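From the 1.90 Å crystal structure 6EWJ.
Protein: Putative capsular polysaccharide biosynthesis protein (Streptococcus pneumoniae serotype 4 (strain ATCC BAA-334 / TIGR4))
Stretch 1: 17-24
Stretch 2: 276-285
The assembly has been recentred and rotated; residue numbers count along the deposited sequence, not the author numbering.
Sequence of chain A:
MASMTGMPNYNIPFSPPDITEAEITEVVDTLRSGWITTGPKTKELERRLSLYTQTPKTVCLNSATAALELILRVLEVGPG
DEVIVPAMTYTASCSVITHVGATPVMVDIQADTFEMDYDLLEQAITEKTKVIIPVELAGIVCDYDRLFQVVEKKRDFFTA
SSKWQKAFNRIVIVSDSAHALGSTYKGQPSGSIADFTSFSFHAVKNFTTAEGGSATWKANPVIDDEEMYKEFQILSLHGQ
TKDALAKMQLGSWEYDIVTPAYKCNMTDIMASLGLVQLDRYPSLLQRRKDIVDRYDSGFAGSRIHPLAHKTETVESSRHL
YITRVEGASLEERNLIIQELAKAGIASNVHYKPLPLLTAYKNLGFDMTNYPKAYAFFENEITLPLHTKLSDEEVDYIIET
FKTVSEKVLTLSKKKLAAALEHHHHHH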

# COMPACT_ATOMS: atom_id res chain seq x y z
N PRO A 17 12.60 13.56 11.69
CA PRO A 17 12.46 14.03 10.34
C PRO A 17 12.98 15.46 10.19
O PRO A 17 12.92 16.25 11.14
N ASP A 18 13.51 15.78 9.01
CA ASP A 18 13.98 17.12 8.69
C ASP A 18 13.03 17.73 7.66
O ASP A 18 13.20 17.53 6.46
N ILE A 19 11.98 18.37 8.16
CA ILE A 19 10.95 18.96 7.32
C ILE A 19 10.98 20.46 7.57
O ILE A 19 10.99 20.89 8.72
N THR A 20 10.96 21.25 6.49
CA THR A 20 10.99 22.71 6.57
C THR A 20 9.68 23.28 6.03
O THR A 20 8.85 22.54 5.48
N GLU A 21 9.53 24.59 6.12
CA GLU A 21 8.35 25.24 5.54
C GLU A 21 8.14 25.00 4.04
O GLU A 21 7.00 25.07 3.57
N ALA A 22 9.21 24.77 3.27
CA ALA A 22 9.08 24.51 1.83
C ALA A 22 8.27 23.23 1.57
O ALA A 22 7.44 23.21 0.70
N GLU A 23 8.54 22.18 2.34
CA GLU A 23 7.75 20.96 2.24
C GLU A 23 6.29 21.26 2.54
O GLU A 23 5.41 20.80 1.84
N ILE A 24 6.07 22.00 3.61
CA ILE A 24 4.71 22.26 4.06
C ILE A 24 3.93 23.03 2.99
O ILE A 24 2.81 22.64 2.65
N VAL A 276 10.53 18.65 -2.94
CA VAL A 276 11.26 19.61 -2.11
C VAL A 276 12.50 18.94 -1.50
O VAL A 276 13.59 19.52 -1.53
N GLN A 277 12.32 17.72 -0.98
CA GLN A 277 13.43 16.93 -0.45
C GLN A 277 14.54 16.77 -1.51
O GLN A 277 15.76 16.88 -1.21
N LEU A 278 14.11 16.54 -2.76
CA LEU A 278 15.04 16.35 -3.85
C LEU A 278 15.82 17.65 -4.15
O LEU A 278 17.01 17.59 -4.33
N ASP A 279 15.17 18.82 -4.08
CA ASP A 279 15.88 20.13 -4.19
C ASP A 279 16.90 20.29 -3.06
O ASP A 279 18.04 20.68 -3.25
N ARG A 280 16.43 19.92 -1.86
CA ARG A 280 17.26 19.98 -0.65
C ARG A 280 18.37 18.94 -0.57
O ARG A 280 19.28 19.12 0.23
N TYR A 281 18.30 17.89 -1.38
CA TYR A 281 19.11 16.69 -1.16
C TYR A 281 20.65 16.84 -1.25
O TYR A 281 21.33 16.36 -0.36
N PRO A 282 21.19 17.54 -2.30
CA PRO A 282 22.62 17.92 -2.27
C PRO A 282 23.07 18.52 -0.93
O PRO A 282 24.01 17.98 -0.35
N SER A 283 22.36 19.51 -0.38
CA SER A 283 22.73 20.10 0.93
C SER A 283 22.63 19.11 2.12
O SER A 283 23.46 19.12 3.05
N LEU A 284 21.61 18.27 2.09
CA LEU A 284 21.43 17.22 3.14
C LEU A 284 22.56 16.20 3.12
O LEU A 284 23.12 15.86 4.14
N LEU A 285 22.90 15.76 1.92
CA LEU A 285 24.01 14.88 1.71
C LEU A 285 25.32 15.49 2.22
O LEU A 285 26.14 14.78 2.79

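The contact between the loop and first helical turn of 17-24 and the helix 276-285 is built around Arg-280, whose CA-to-CB bond points toward the other stretch. With chi1 m, chi2 t and chi3 p, its side chain carries the guanidinium between two acids. Arg-280 NH2 meets Asp-18 OD1 at 2.9 Å, and Arg-280 NH1 meets Glu-23 OE2, also at 2.9 Å; both are salt bridges, and both carboxylate oxygens lie at the edge of the guanidinium, near its plane, where the N-H groups are directed. Asp-18, chi1 t, also points toward the helix.

Gln-277 and the backbone of Asp-18 extend this polar network. Arg-280 NH1 donates to Asp-18 O at 3.0 Å, while Gln-277 NE2 makes a weak hydrogen bond to the same oxygen at 3.2 Å and a better aligned one to Glu-23 OE2 at 2.9 Å. Glu-23 OE2 thus accepts from both helix residues. The CA-to-CB bonds of Glu-23 (chi1 m, chi2 p) and Gln-277 (chi1 m) point sideways, but the ends of both side chains come nearer the opposing stretch.

The other carboxylate oxygen of Glu-23 braces its own stretch: Glu-23 OE1 accepts from Thr-20 N at 2.8 Å and from Thr-20 OG1 at 2.6 Å. Thr-20, chi1 p, is the N-cap, its OG1 accepting a weak capping bond from Ala-22 N at 3.4 Å.

Van der Waals contacts complete the packing. Thr-20 CG2 covers one face of the guanidinium, 3.5 Å from Arg-280 CZ. Val-276, chi1 t, points inward and sets CG1 3.6 Å from Ala-22 CB, an apolar pair; the same Val-276 CG1 lies 3.4 Å from Glu-23 CD. Leu-284 (chi1 m, chi2 t) also points toward the loop, its CD2 approaching Asp-18 OD2 to 3.8 Å.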

# COMPACT_ATOMS: atom_id res chain seq x y z
CB PRO A 17 10.94 13.97 10.12
CG PRO A 17 10.38 14.32 11.44
CD PRO A 17 11.32 13.66 12.43
CB ASP A 18 15.41 17.06 8.14
CG ASP A 18 16.09 18.44 8.06
OD1 ASP A 18 15.36 19.47 7.92
OD2 ASP A 18 17.34 18.48 8.12
CB ILE A 19 9.54 18.42 7.69
CG1 ILE A 19 9.51 16.87 7.69
CG2 ILE A 19 8.48 19.00 6.78
CD1 ILE A 19 9.81 16.20 6.36
CB THR A 20 12.16 23.32 5.77
OG1 THR A 20 11.96 23.09 4.37
CG2 THR A 20 13.50 22.74 6.22
CB GLU A 21 8.34 26.75 5.86
CG GLU A 21 8.15 27.07 7.35
CD GLU A 21 6.81 26.62 7.92
OE1 GLU A 21 5.77 26.71 7.21
OE2 GLU A 21 6.80 26.12 9.08
CB ALA A 22 10.44 24.44 1.15
CB GLU A 23 8.23 19.87 3.21
CG GLU A 23 9.48 19.09 2.74
CD GLU A 23 10.81 19.76 3.11
OE1 GLU A 23 10.79 20.87 3.69
OE2 GLU A 23 11.87 19.14 2.86
CB ILE A 24 4.69 22.97 5.41
CG1 ILE A 24 5.38 22.07 6.48
CG2 ILE A 24 3.26 23.29 5.82
CD1 ILE A 24 5.70 22.79 7.78
CB VAL A 276 10.35 20.23 -1.02
CG1 VAL A 276 11.16 21.07 -0.03
CG2 VAL A 276 9.31 21.11 -1.68
CB GLN A 277 12.95 15.56 0.02
CG GLN A 277 12.12 15.62 1.30
CD GLN A 277 12.93 15.48 2.58
OE1 GLN A 277 13.57 14.46 2.80
NE2 GLN A 277 12.90 16.49 3.42
CB LEU A 278 14.36 15.75 -5.09
CG LEU A 278 15.37 15.28 -6.15
CD1 LEU A 278 16.27 14.15 -5.66
CD2 LEU A 278 14.60 14.86 -7.39
CB ASP A 279 14.91 21.29 -4.06
CG ASP A 279 13.96 21.41 -5.22
OD1 ASP A 279 14.15 20.73 -6.25
OD2 ASP A 279 13.01 22.17 -5.10
CB ARG A 280 16.36 19.86 0.60
CG ARG A 280 15.46 21.07 0.78
CD ARG A 280 14.59 20.90 1.99
NE ARG A 280 15.42 21.00 3.17
CZ ARG A 280 15.21 20.40 4.33
NH1 ARG A 280 14.18 19.58 4.53
NH2 ARG A 280 16.08 20.60 5.32
CB TYR A 281 18.63 15.51 -2.02
CG TYR A 281 18.98 14.14 -1.41
CD1 TYR A 281 18.64 13.84 -0.11
CD2 TYR A 281 19.58 13.16 -2.19
CE1 TYR A 281 18.98 12.62 0.44
CE2 TYR A 281 19.92 11.94 -1.67
CZ TYR A 281 19.60 11.66 -0.35
OH TYR A 281 19.92 10.45 0.16
CB PRO A 282 22.74 18.94 -3.43
CG PRO A 282 21.67 18.52 -4.37
CD PRO A 282 20.53 18.03 -3.52
CB SER A 283 21.91 21.34 1.27
OG SER A 283 20.58 21.00 1.56
CB LEU A 284 20.07 16.54 3.00
CG LEU A 284 18.89 17.47 3.24
CD1 LEU A 284 17.55 16.78 2.94
CD2 LEU A 284 18.83 18.05 4.65
CB LEU A 285 24.11 14.49 0.24
CG LEU A 285 23.05 13.54 -0.32
CD1 LEU A 285 23.41 13.17 -1.76
CD2 LEU A 285 22.93 12.27 0.51